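Local coordinates for selenium-binding protein (Sulfolobus tokodaii, PDB 2ECE), which is of unknown function but may bind selenium, and folds as a beta propeller, at residues 168-171 / 172-175; 182-185 / 186-189; 194-197 / 198-201; 294-297 / 298-301; 451-454 / 455-458. All coordinates share one frame; numbering follows the deposited sequence.

Interaction 1 (168-171 / 172-175); sequences MLDH and YSFE
The hairpin loop between strand 165-169 and strand 176-179 of one propeller sheet is held by D170, whose carboxylate meets Y172 and S173. D170 OD2 is gripped by two backbone amides, Y172 N at 2.8 Å and S173 N at 3.0 Å, which approach from opposite faces of the carboxylate plane. Its CG lies anti to the backbone N (chi1 -172°), which swings the carboxylate over the turn. The backbone closes the loop with a straight bond from D170 N to E175 O (3.0 Å) and a weak one from F174 N to D170 O. S173 OG, 3.4 Å from D170 CB, accepts from E175 N at 3.2 Å and forms an ST turn. CB of H171 lies over one face of the Y172 ring, whose OH reaches the carbonyl of P91. L169 CD1 touches F174 O at 3.7 Å, and the F174 ring meets F97 edge-to-face. With an alanine at D170 the amides of Y172 and S173 would probably lose their shared acceptor, leaving the turn freer to move. One carboxylate oxygen thus satisfies two successive amides, and their N-H dipoles would be expected to stabilise its negative charge.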
loop_
_atom_site.group_PDB
_atom_site.type_symbol
_atom_site.label_atom_id
_atom_site.label_comp_id
_atom_site.label_asym_id
_atom_site.label_seq_id
_atom_site.Cartn_x
_atom_site.Cartn_y
_atom_site.Cartn_z
ATOM N N MET A 168 8.531 -7.470 14.292
ATOM C CA MET A 168 7.333 -7.329 15.101
ATOM C C MET A 168 7.538 -6.304 16.204
ATOM O O MET A 168 8.663 -6.090 16.669
ATOM C CB MET A 168 6.971 -8.678 15.717
ATOM C CG MET A 168 6.550 -9.731 14.700
ATOM S SD MET A 168 6.740 -11.390 15.352
ATOM C CE MET A 168 5.302 -11.535 16.417
ATOM N N LEU A 169 6.444 -5.658 16.595
ATOM C CA LEU A 169 6.464 -4.667 17.669
ATOM C C LEU A 169 5.468 -5.155 18.704
ATOM O O LEU A 169 4.405 -5.682 18.355
ATOM C CB LEU A 169 5.990 -3.292 17.200
ATOM C CG LEU A 169 6.722 -2.400 16.207
ATOM C CD1 LEU A 169 6.029 -1.031 16.252
ATOM C CD2 LEU A 169 8.194 -2.262 16.558
ATOM N N ASP A 170 5.807 -4.961 19.972
ATOM C CA ASP A 170 4.946 -5.375 21.065
ATOM C C ASP A 170 3.662 -4.539 21.082
ATOM O O ASP A 170 3.717 -3.315 20.950
ATOM C CB ASP A 170 5.693 -5.195 22.379
ATOM C CG ASP A 170 4.946 -5.771 23.540
ATOM O OD1 ASP A 170 5.153 -6.967 23.840
ATOM O OD2 ASP A 170 4.140 -5.031 24.140
ATOM N N HIS A 171 2.517 -5.199 21.257
ATOM C CA HIS A 171 1.215 -4.520 21.286
ATOM C C HIS A 171 1.051 -3.496 22.404
ATOM O O HIS A 171 0.236 -2.575 22.292
ATOM C CB HIS A 171 0.078 -5.533 21.442
ATOM C CG HIS A 171 -0.597 -5.903 20.159
ATOM N ND1 HIS A 171 -1.007 -4.967 19.236
ATOM C CD2 HIS A 171 -0.985 -7.106 19.675
ATOM C CE1 HIS A 171 -1.617 -5.578 18.234
ATOM N NE2 HIS A 171 -1.617 -6.877 18.477
ATOM N N TYR A 172 1.813 -3.657 23.482
ATOM C CA TYR A 172 1.687 -2.762 24.626
ATOM C C TYR A 172 2.742 -1.677 24.759
ATOM O O TYR A 172 2.410 -0.520 25.016
ATOM C CB TYR A 172 1.626 -3.598 25.904
ATOM C CG TYR A 172 0.514 -4.617 25.865
ATOM C CD1 TYR A 172 0.783 -5.968 25.654
ATOM C CD2 TYR A 172 -0.817 -4.221 25.990
ATOM C CE1 TYR A 172 -0.250 -6.904 25.569
ATOM C CE2 TYR A 172 -1.856 -5.143 25.902
ATOM C CZ TYR A 172 -1.568 -6.483 25.693
ATOM O OH TYR A 172 -2.599 -7.393 25.619
ATOM N N SER A 173 4.007 -2.035 24.570
ATOM C CA SER A 173 5.084 -1.062 24.690
ATOM C C SER A 173 5.426 -0.439 23.347
ATOM O O SER A 173 6.020 0.641 23.288
ATOM C CB SER A 173 6.329 -1.733 25.266
ATOM O OG SER A 173 6.814 -2.730 24.382
ATOM N N PHE A 174 5.039 -1.125 22.274
ATOM C CA PHE A 174 5.317 -0.670 20.918
ATOM C C PHE A 174 6.811 -0.772 20.642
ATOM O O PHE A 174 7.306 -0.217 19.664
ATOM C CB PHE A 174 4.858 0.779 20.718
ATOM C CG PHE A 174 3.376 0.971 20.861
ATOM C CD1 PHE A 174 2.865 1.910 21.748
ATOM C CD2 PHE A 174 2.486 0.200 20.118
ATOM C CE1 PHE A 174 1.490 2.076 21.896
ATOM C CE2 PHE A 174 1.112 0.359 20.258
ATOM C CZ PHE A 174 0.613 1.297 21.148
ATOM N N GLU A 175 7.525 -1.480 21.510
ATOM C CA GLU A 175 8.968 -1.650 21.357
ATOM C C GLU A 175 9.236 -2.801 20.394
ATOM O O GLU A 175 8.478 -3.767 20.353
ATOM C CB GLU A 175 9.611 -1.954 22.715
ATOM C CG GLU A 175 9.473 -0.836 23.745
ATOM C CD GLU A 175 10.502 0.271 23.572
ATOM O OE1 GLU A 175 11.163 0.329 22.512
ATOM O OE2 GLU A 175 10.643 1.093 24.504
#

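Interaction 2 (182-185 / 186-189); sequences IDRG and DQYL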
loop_
_atom_site.group_PDB
_atom_site.type_symbol
_atom_site.label_atom_id
_atom_site.label_comp_id
_atom_site.label_asym_id
_atom_site.label_seq_id
_atom_site.Cartn_x
_atom_site.Cartn_y
_atom_site.Cartn_z
ATOM N N ILE A 182 11.768 -17.443 11.414
ATOM C CA ILE A 182 12.519 -18.445 12.160
ATOM C C ILE A 182 13.285 -19.262 11.113
ATOM O O ILE A 182 14.450 -19.608 11.310
ATOM C CB ILE A 182 11.582 -19.371 12.984
ATOM C CG1 ILE A 182 11.085 -18.631 14.233
ATOM C CG2 ILE A 182 12.330 -20.635 13.418
ATOM C CD1 ILE A 182 12.205 -18.259 15.204
ATOM N N ASP A 183 12.624 -19.536 9.989
ATOM C CA ASP A 183 13.219 -20.298 8.886
ATOM C C ASP A 183 12.737 -19.682 7.573
ATOM O O ASP A 183 11.640 -19.986 7.112
ATOM C CB ASP A 183 12.779 -21.766 8.952
ATOM C CG ASP A 183 13.384 -22.609 7.838
ATOM O OD1 ASP A 183 13.935 -22.034 6.874
ATOM O OD2 ASP A 183 13.299 -23.852 7.922
ATOM N N ARG A 184 13.571 -18.843 6.964
ATOM C CA ARG A 184 13.195 -18.149 5.729
ATOM C C ARG A 184 13.491 -18.883 4.425
ATOM O O ARG A 184 13.234 -18.344 3.351
ATOM C CB ARG A 184 13.875 -16.777 5.676
ATOM C CG ARG A 184 15.385 -16.812 5.428
ATOM C CD ARG A 184 16.033 -15.552 5.985
ATOM N NE ARG A 184 15.207 -14.398 5.686
ATOM C CZ ARG A 184 15.095 -13.321 6.453
ATOM N NH1 ARG A 184 15.766 -13.219 7.596
ATOM N NH2 ARG A 184 14.274 -12.354 6.079
ATOM N N GLY A 185 14.029 -20.095 4.508
ATOM C CA GLY A 185 14.344 -20.815 3.287
ATOM C C GLY A 185 15.236 -19.931 2.433
ATOM O O GLY A 185 16.190 -19.351 2.948
ATOM N N ASP A 186 14.937 -19.802 1.144
ATOM C CA ASP A 186 15.766 -18.958 0.301
ATOM C C ASP A 186 15.162 -17.588 0.013
ATOM O O ASP A 186 15.543 -16.917 -0.945
ATOM C CB ASP A 186 16.129 -19.676 -1.007
ATOM C CG ASP A 186 14.949 -19.854 -1.945
ATOM O OD1 ASP A 186 15.192 -20.308 -3.085
ATOM O OD2 ASP A 186 13.797 -19.551 -1.564
ATOM N N GLN A 187 14.219 -17.162 0.847
ATOM C CA GLN A 187 13.625 -15.838 0.674
ATOM C C GLN A 187 14.720 -14.831 1.025
ATOM O O GLN A 187 15.411 -14.982 2.037
ATOM C CB GLN A 187 12.421 -15.654 1.605
ATOM C CG GLN A 187 11.920 -14.208 1.697
ATOM C CD GLN A 187 12.601 -13.423 2.811
ATOM O OE1 GLN A 187 12.942 -12.248 2.648
ATOM N NE2 GLN A 187 12.789 -14.067 3.951
ATOM N N TYR A 188 14.880 -13.808 0.196
ATOM C CA TYR A 188 15.909 -12.799 0.429
ATOM C C TYR A 188 15.330 -11.393 0.260
ATOM O O TYR A 188 15.526 -10.519 1.112
ATOM C CB TYR A 188 17.071 -13.049 -0.538
ATOM C CG TYR A 188 18.238 -12.099 -0.422
ATOM C CD1 TYR A 188 18.298 -10.940 -1.195
ATOM C CD2 TYR A 188 19.303 -12.373 0.443
ATOM C CE1 TYR A 188 19.384 -10.075 -1.119
ATOM C CE2 TYR A 188 20.395 -11.510 0.531
ATOM C CZ TYR A 188 20.429 -10.367 -0.255
ATOM O OH TYR A 188 21.503 -9.513 -0.177
ATOM N N LEU A 189 14.609 -11.184 -0.833
ATOM C CA LEU A 189 13.975 -9.900 -1.113
ATOM C C LEU A 189 12.652 -9.781 -0.349
ATOM O O LEU A 189 12.106 -10.777 0.126
ATOM C CB LEU A 189 13.710 -9.773 -2.614
ATOM C CG LEU A 189 14.635 -8.931 -3.504
ATOM C CD1 LEU A 189 16.036 -8.815 -2.930
ATOM C CD2 LEU A 189 14.647 -9.553 -4.894
HETATM O O HOH W 1 17.698 -16.364 2.449
#
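R184 O accepts the backbone N of Q187 at 2.9 Å with an N-H...O angle of 161°, closing a type II' beta turn from R184 to Q187. G185 occupies the corner with a positive phi, where a side chain would run into D186 N. Just before the turn, D183 OD1 takes the backbone N of G185 at 3.1 Å, an Asx turn that overlaps the beta turn and fixes its entry. A water gives a hydrogen to Q187 O at 2.7 Å and makes a weaker, longer bond to G185 O, linking the carbonyls of the turn's second and fourth residues. The first torsion of R184 (chi1 71°) carries its chain alongside Q187, with R184 CG 3.9 Å from Q187 O; the bend at chi3 then turns NE and the guanidinium toward the Q187 side chain. The end amide of Q187 comes to the edge of the guanidinium with the two planes 46° apart. R184 NH2 is hydrogen-bonded to the hydroxyl of Y137. The carboxylate of D186 has its partners outside the turn, OD2 forming salt bridges with R229 and R240. The turn lies in the connection between strand 176-179 and strand 193-196, the outer strands of successive sheets; Q187 packs on H231 and W233 of strand 229-234, and D183 pairs through its backbone with R238 and R240.

Interaction 3 (194-197 / 198-201); sequences WWNL and PNEV
N196 turns its side chain back over the loop to N199. Its CB leads to a CG set anti to the backbone N (chi1 178°), and CG lies 3.3 Å from N199 ND2. At the tip the two branches part: OD1 takes two donors from the same residue, N199 ND2 at 2.8 Å and the backbone N199 N at 3.2 Å, while ND2 bonds to the carbonyl of P262. Both donors come from the same face of the N196 amide. N199 ND2 stands 47° above the carbonyl plane, although OD1 lies almost in the N199 amide plane, and the two amides are 74° apart. OD1 also lies 3.4 Å from P198 CD. This is the connection of a beta hairpin between strand 193-196 and strand 201-204, the first two strands of a propeller sheet: L197 to E200 make a type I turn, and E200 and V201 both face N196 as a G1 beta bulge. N196 and V201 form an antiparallel hydrogen-bonded pair, with N196 N to V201 O at 3.0 Å and V201 N to N196 O at 3.3 Å. A leucine in place of N196 would probably leave the side-chain amide of N199 without its acceptor and free to turn. L197 CB packs tightly on P198 CD, and L197 CD2 lies over one face of the W195 indole; CD1 of W194 is on the opposite face. The W195 NE1 bonds to S458 OG, and W194 stacks on H144.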
loop_
_atom_site.group_PDB
_atom_site.type_symbol
_atom_site.label_atom_id
_atom_site.label_comp_id
_atom_site.label_asym_id
_atom_site.label_seq_id
_atom_site.Cartn_x
_atom_site.Cartn_y
_atom_site.Cartn_z
ATOM N N TRP A 194 0.946 -9.979 3.902
ATOM C CA TRP A 194 -0.354 -10.005 4.540
ATOM C C TRP A 194 -0.643 -11.443 4.935
ATOM O O TRP A 194 0.261 -12.279 4.928
ATOM C CB TRP A 194 -1.484 -9.415 3.680
ATOM C CG TRP A 194 -2.495 -8.750 4.595
ATOM C CD1 TRP A 194 -2.602 -8.944 5.946
ATOM C CD2 TRP A 194 -3.511 -7.790 4.250
ATOM N NE1 TRP A 194 -3.610 -8.168 6.463
ATOM C CE2 TRP A 194 -4.186 -7.450 5.450
ATOM C CE3 TRP A 194 -3.916 -7.182 3.052
ATOM C CZ2 TRP A 194 -5.245 -6.534 5.488
ATOM C CZ3 TRP A 194 -4.979 -6.264 3.091
ATOM C CH2 TRP A 194 -5.625 -5.953 4.302
ATOM N N TRP A 195 -1.885 -11.753 5.270
ATOM C CA TRP A 195 -2.164 -13.094 5.733
ATOM C C TRP A 195 -3.631 -13.493 5.664
ATOM O O TRP A 195 -4.506 -12.692 5.329
ATOM C CB TRP A 195 -1.687 -13.194 7.195
ATOM C CG TRP A 195 -2.149 -12.001 8.067
ATOM C CD1 TRP A 195 -3.402 -11.460 8.109
ATOM C CD2 TRP A 195 -1.356 -11.228 9.001
ATOM N NE1 TRP A 195 -3.447 -10.408 8.997
ATOM C CE2 TRP A 195 -2.208 -10.243 9.558
ATOM C CE3 TRP A 195 -0.017 -11.274 9.418
ATOM C CZ2 TRP A 195 -1.764 -9.309 10.512
ATOM C CZ3 TRP A 195 0.428 -10.337 10.374
ATOM C CH2 TRP A 195 -0.449 -9.370 10.905
ATOM N N ASN A 196 -3.870 -14.760 5.972
ATOM C CA ASN A 196 -5.202 -15.321 6.089
ATOM C C ASN A 196 -5.017 -15.892 7.488
ATOM O O ASN A 196 -4.388 -16.937 7.664
ATOM C CB ASN A 196 -5.452 -16.454 5.098
ATOM C CG ASN A 196 -6.834 -17.062 5.271
ATOM O OD1 ASN A 196 -7.194 -17.493 6.366
ATOM N ND2 ASN A 196 -7.615 -17.093 4.195
ATOM N N LEU A 197 -5.543 -15.190 8.482
ATOM C CA LEU A 197 -5.360 -15.595 9.869
ATOM C C LEU A 197 -5.882 -16.961 10.302
ATOM O O LEU A 197 -5.147 -17.732 10.905
ATOM C CB LEU A 197 -5.899 -14.497 10.800
ATOM C CG LEU A 197 -5.118 -13.174 10.692
ATOM C CD1 LEU A 197 -5.834 -12.071 11.460
ATOM C CD2 LEU A 197 -3.709 -13.367 11.225
ATOM N N PRO A 198 -7.144 -17.292 9.990
ATOM C CA PRO A 198 -7.634 -18.607 10.424
ATOM C C PRO A 198 -6.888 -19.789 9.806
ATOM O O PRO A 198 -6.748 -20.844 10.429
ATOM C CB PRO A 198 -9.112 -18.570 10.029
ATOM C CG PRO A 198 -9.439 -17.089 10.082
ATOM C CD PRO A 198 -8.229 -16.497 9.397
ATOM N N ASN A 199 -6.410 -19.609 8.581
ATOM C CA ASN A 199 -5.678 -20.663 7.893
ATOM C C ASN A 199 -4.191 -20.615 8.216
ATOM O O ASN A 199 -3.406 -21.437 7.742
ATOM C CB ASN A 199 -5.918 -20.547 6.394
ATOM C CG ASN A 199 -7.306 -20.989 6.011
ATOM O OD1 ASN A 199 -7.570 -22.185 5.896
ATOM N ND2 ASN A 199 -8.215 -20.033 5.842
ATOM N N GLU A 200 -3.822 -19.638 9.031
ATOM C CA GLU A 200 -2.450 -19.458 9.473
ATOM C C GLU A 200 -1.370 -19.408 8.405
ATOM O O GLU A 200 -0.337 -20.058 8.541
ATOM C CB GLU A 200 -2.097 -20.549 10.478
ATOM C CG GLU A 200 -3.126 -20.685 11.579
ATOM C CD GLU A 200 -2.629 -21.512 12.739
ATOM O OE1 GLU A 200 -1.739 -22.353 12.518
ATOM O OE2 GLU A 200 -3.136 -21.325 13.867
ATOM N N VAL A 201 -1.592 -18.660 7.339
ATOM C CA VAL A 201 -0.551 -18.549 6.338
ATOM C C VAL A 201 -0.303 -17.081 6.073
ATOM O O VAL A 201 -1.231 -16.269 6.042
ATOM C CB VAL A 201 -0.908 -19.286 5.019
ATOM C CG1 VAL A 201 -2.245 -19.959 5.144
ATOM C CG2 VAL A 201 -0.878 -18.324 3.846
#

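Interaction 4 (294-297 / 298-301); sequences AEKV and IEIP
K296 and E299 meet across a bulge in strand 291-304, one residue before it and one after. A294 and E295 enter the segment as ordinary strand, E295 pairing through its backbone with L284 of strand 280-288. At K296 the chain carries CG anti to the backbone N and stays extended to CD, passing 3.8 Å from I298 O at CG. It then bends at chi3 (62°), and this bend delivers NZ to E299. The salt bridge is short, K296 NZ to E299 OE1 at 2.6 Å, and the ammonium meets the oxygen from 35° above the carboxylate plane. K296 CE comes along as well, 3.2 Å from E299 OE1. E299 contributes an extended chain, its own CG anti to the backbone N, so the two side chains converge obliquely at their charged ends. Both residues are exposed. V297 follows; V297 CG2 touches I298 CG1 at 4.2 Å, an apolar contact between neighbours, and both side chains also lie on P356. I298 is buried, packing on I282, L335 and Y348, so the two sides of the strand differ: a charged pair on one, apolar packing against the next sheet on the other. The short axes of 294-297 and 298-300 stand 47° apart. That change of direction accompanies a classic beta bulge, in which V297 and I298 both face I282 of the hairpin partner, strand 280-288.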
loop_
_atom_site.group_PDB
_atom_site.type_symbol
_atom_site.label_atom_id
_atom_site.label_comp_id
_atom_site.label_asym_id
_atom_site.label_seq_id
_atom_site.Cartn_x
_atom_site.Cartn_y
_atom_site.Cartn_z
ATOM N N ALA A 294 -0.664 -20.032 -8.667
ATOM C CA ALA A 294 -0.664 -18.633 -9.068
ATOM C C ALA A 294 -0.836 -18.554 -10.582
ATOM O O ALA A 294 -0.092 -19.188 -11.333
ATOM C CB ALA A 294 0.636 -17.966 -8.653
ATOM N N GLU A 295 -1.821 -17.775 -11.017
ATOM C CA GLU A 295 -2.111 -17.611 -12.436
ATOM C C GLU A 295 -2.305 -16.148 -12.809
ATOM O O GLU A 295 -2.852 -15.367 -12.029
ATOM C CB GLU A 295 -3.375 -18.393 -12.801
ATOM C CG GLU A 295 -3.145 -19.869 -13.071
ATOM C CD GLU A 295 -4.434 -20.658 -13.072
ATOM O OE1 GLU A 295 -5.485 -20.080 -13.434
ATOM O OE2 GLU A 295 -4.393 -21.856 -12.718
ATOM N N LYS A 296 -1.858 -15.783 -14.007
ATOM C CA LYS A 296 -2.011 -14.416 -14.484
ATOM C C LYS A 296 -3.461 -14.245 -14.916
ATOM O O LYS A 296 -3.957 -15.000 -15.753
ATOM C CB LYS A 296 -1.064 -14.149 -15.660
ATOM C CG LYS A 296 -1.149 -12.732 -16.211
ATOM C CD LYS A 296 0.062 -12.378 -17.090
ATOM C CE LYS A 296 0.176 -13.262 -18.327
ATOM N NZ LYS A 296 1.312 -12.831 -19.199
ATOM N N VAL A 297 -4.147 -13.260 -14.346
ATOM C CA VAL A 297 -5.548 -13.039 -14.685
ATOM C C VAL A 297 -5.826 -11.715 -15.387
ATOM O O VAL A 297 -6.892 -11.533 -15.980
ATOM C CB VAL A 297 -6.441 -13.152 -13.429
ATOM C CG1 VAL A 297 -6.407 -14.585 -12.914
ATOM C CG2 VAL A 297 -5.961 -12.193 -12.348
ATOM N N ILE A 298 -4.873 -10.792 -15.318
ATOM C CA ILE A 298 -5.007 -9.492 -15.970
ATOM C C ILE A 298 -3.651 -9.070 -16.525
ATOM O O ILE A 298 -2.630 -9.202 -15.855
ATOM C CB ILE A 298 -5.456 -8.378 -14.995
ATOM C CG1 ILE A 298 -6.845 -8.667 -14.435
ATOM C CG2 ILE A 298 -5.472 -7.039 -15.723
ATOM C CD1 ILE A 298 -7.267 -7.691 -13.344
ATOM N N GLU A 299 -3.645 -8.561 -17.750
ATOM C CA GLU A 299 -2.410 -8.093 -18.360
ATOM C C GLU A 299 -2.733 -6.804 -19.084
ATOM O O GLU A 299 -3.662 -6.750 -19.892
ATOM C CB GLU A 299 -1.842 -9.120 -19.346
ATOM C CG GLU A 299 -0.456 -8.746 -19.879
ATOM C CD GLU A 299 0.116 -9.770 -20.848
ATOM O OE1 GLU A 299 0.094 -10.978 -20.532
ATOM O OE2 GLU A 299 0.600 -9.366 -21.925
ATOM N N ILE A 300 -1.976 -5.758 -18.775
ATOM C CA ILE A 300 -2.182 -4.461 -19.392
ATOM C C ILE A 300 -0.934 -4.096 -20.183
ATOM O O ILE A 300 0.163 -4.037 -19.633
ATOM C CB ILE A 300 -2.457 -3.376 -18.326
ATOM C CG1 ILE A 300 -3.711 -3.750 -17.527
ATOM C CG2 ILE A 300 -2.632 -2.017 -18.997
ATOM C CD1 ILE A 300 -4.000 -2.827 -16.367
ATOM N N PRO A 301 -1.087 -3.863 -21.498
ATOM C CA PRO A 301 0.044 -3.505 -22.359
ATOM C C PRO A 301 0.456 -2.037 -22.268
ATOM O O PRO A 301 -0.319 -1.177 -21.836
ATOM C CB PRO A 301 -0.466 -3.870 -23.749
ATOM C CG PRO A 301 -1.910 -3.481 -23.656
ATOM C CD PRO A 301 -2.307 -4.068 -22.302
#

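Interaction 5 (451-454 / 455-458); sequences GGDA and SSDS
D453 and S456 interlock through side chains that both use the same first torsion. In each, the group beyond CB sits between the backbone N and the carbonyl carbon (chi1 48° for D453, 68° for S456), folding it back over its own main chain. S456 OG thereby accepts the backbone N of D453 at 2.9 Å, nearly straight at 171°, and gives its hydrogen to D457 OD1 at 2.6 Å. D453 OD1 uses its anti lone pair for S455 N at 3.0 Å, while CB of S456 rests 3.2 Å from the same oxygen. R448 forms a salt bridge with D453 OD1, and OD2 takes the backbone N of L449. S455, likewise folded back, points its OG to E387 and R448. A CB at G452 would be jammed against the carbonyl O of G451 and would also crowd D457 OD1 and S456 OG. One water donates to D453 O and D457 O, spanning the bend. D457 OD2 forms a salt bridge with R95 and a hydrogen bond with S82. All of this is buried in the loop after strand 443-449, where A454 packs on strands 386-388 and 326-328, bridging several blades.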
loop_
_atom_site.group_PDB
_atom_site.type_symbol
_atom_site.label_atom_id
_atom_site.label_comp_id
_atom_site.label_asym_id
_atom_site.label_seq_id
_atom_site.Cartn_x
_atom_site.Cartn_y
_atom_site.Cartn_z
ATOM N N GLY A 451 -11.719 4.564 11.388
ATOM C CA GLY A 451 -12.667 3.467 11.496
ATOM C C GLY A 451 -12.308 2.255 10.652
ATOM O O GLY A 451 -13.037 1.263 10.640
ATOM N N GLY A 452 -11.187 2.329 9.939
ATOM C CA GLY A 452 -10.766 1.210 9.113
ATOM C C GLY A 452 -11.171 1.327 7.652
ATOM O O GLY A 452 -12.121 2.029 7.319
ATOM N N ASP A 453 -10.440 0.638 6.781
ATOM C CA ASP A 453 -10.725 0.658 5.356
ATOM C C ASP A 453 -10.478 -0.714 4.744
ATOM O O ASP A 453 -10.334 -1.707 5.459
ATOM C CB ASP A 453 -9.871 1.725 4.655
ATOM C CG ASP A 453 -8.409 1.648 5.047
ATOM O OD1 ASP A 453 -7.802 0.587 4.827
ATOM O OD2 ASP A 453 -7.872 2.648 5.581
ATOM N N ALA A 454 -10.418 -0.767 3.418
ATOM C CA ALA A 454 -10.232 -2.023 2.705
ATOM C C ALA A 454 -8.842 -2.668 2.747
ATOM O O ALA A 454 -8.686 -3.802 2.284
ATOM C CB ALA A 454 -10.668 -1.846 1.255
ATOM N N SER A 455 -7.834 -1.977 3.277
ATOM C CA SER A 455 -6.496 -2.567 3.325
ATOM C C SER A 455 -5.860 -2.470 4.706
ATOM O O SER A 455 -4.699 -2.833 4.891
ATOM C CB SER A 455 -5.570 -1.896 2.301
ATOM O OG SER A 455 -5.120 -0.629 2.756
ATOM N N SER A 456 -6.633 -2.005 5.676
ATOM C CA SER A 456 -6.130 -1.837 7.032
ATOM C C SER A 456 -6.457 -2.987 7.978
ATOM O O SER A 456 -5.734 -3.205 8.949
ATOM C CB SER A 456 -6.695 -0.554 7.634
ATOM O OG SER A 456 -8.091 -0.684 7.847
ATOM N N ASP A 457 -7.545 -3.708 7.694
ATOM C CA ASP A 457 -8.011 -4.800 8.548
ATOM C C ASP A 457 -8.138 -6.160 7.875
ATOM O O ASP A 457 -8.420 -6.255 6.686
ATOM C CB ASP A 457 -9.397 -4.470 9.118
ATOM C CG ASP A 457 -9.382 -3.322 10.095
ATOM O OD1 ASP A 457 -8.776 -2.277 9.782
ATOM O OD2 ASP A 457 -9.996 -3.467 11.172
ATOM N N SER A 458 -7.934 -7.212 8.659
ATOM C CA SER A 458 -8.118 -8.576 8.177
ATOM C C SER A 458 -9.124 -9.142 9.179
ATOM O O SER A 458 -9.193 -8.681 10.317
ATOM C CB SER A 458 -6.805 -9.373 8.174
ATOM O OG SER A 458 -6.194 -9.381 9.447
HETATM O O HOH W 2 -10.331 -4.640 5.498
#

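In the fold
Interactions 1 to 5 follow one another along the chain and lie in different parts of the propeller. Interaction 1 closes a hairpin of the sheet containing strands 165-169 and 176-179; interaction 2 lies in the link to the next sheet, and interaction 3 is that sheet's first hairpin. Interaction 4 kinks a strand of the following sheet, about 38 Å from interaction 1 between centres and across the chain's centre from it. Interaction 5, in the C-terminal loop, touches interaction 3 through W195 and S458: their centres are about 16 Å apart, and W194 packs on the loop at S455 and D457. The chain's end is thereby tied to a middle blade.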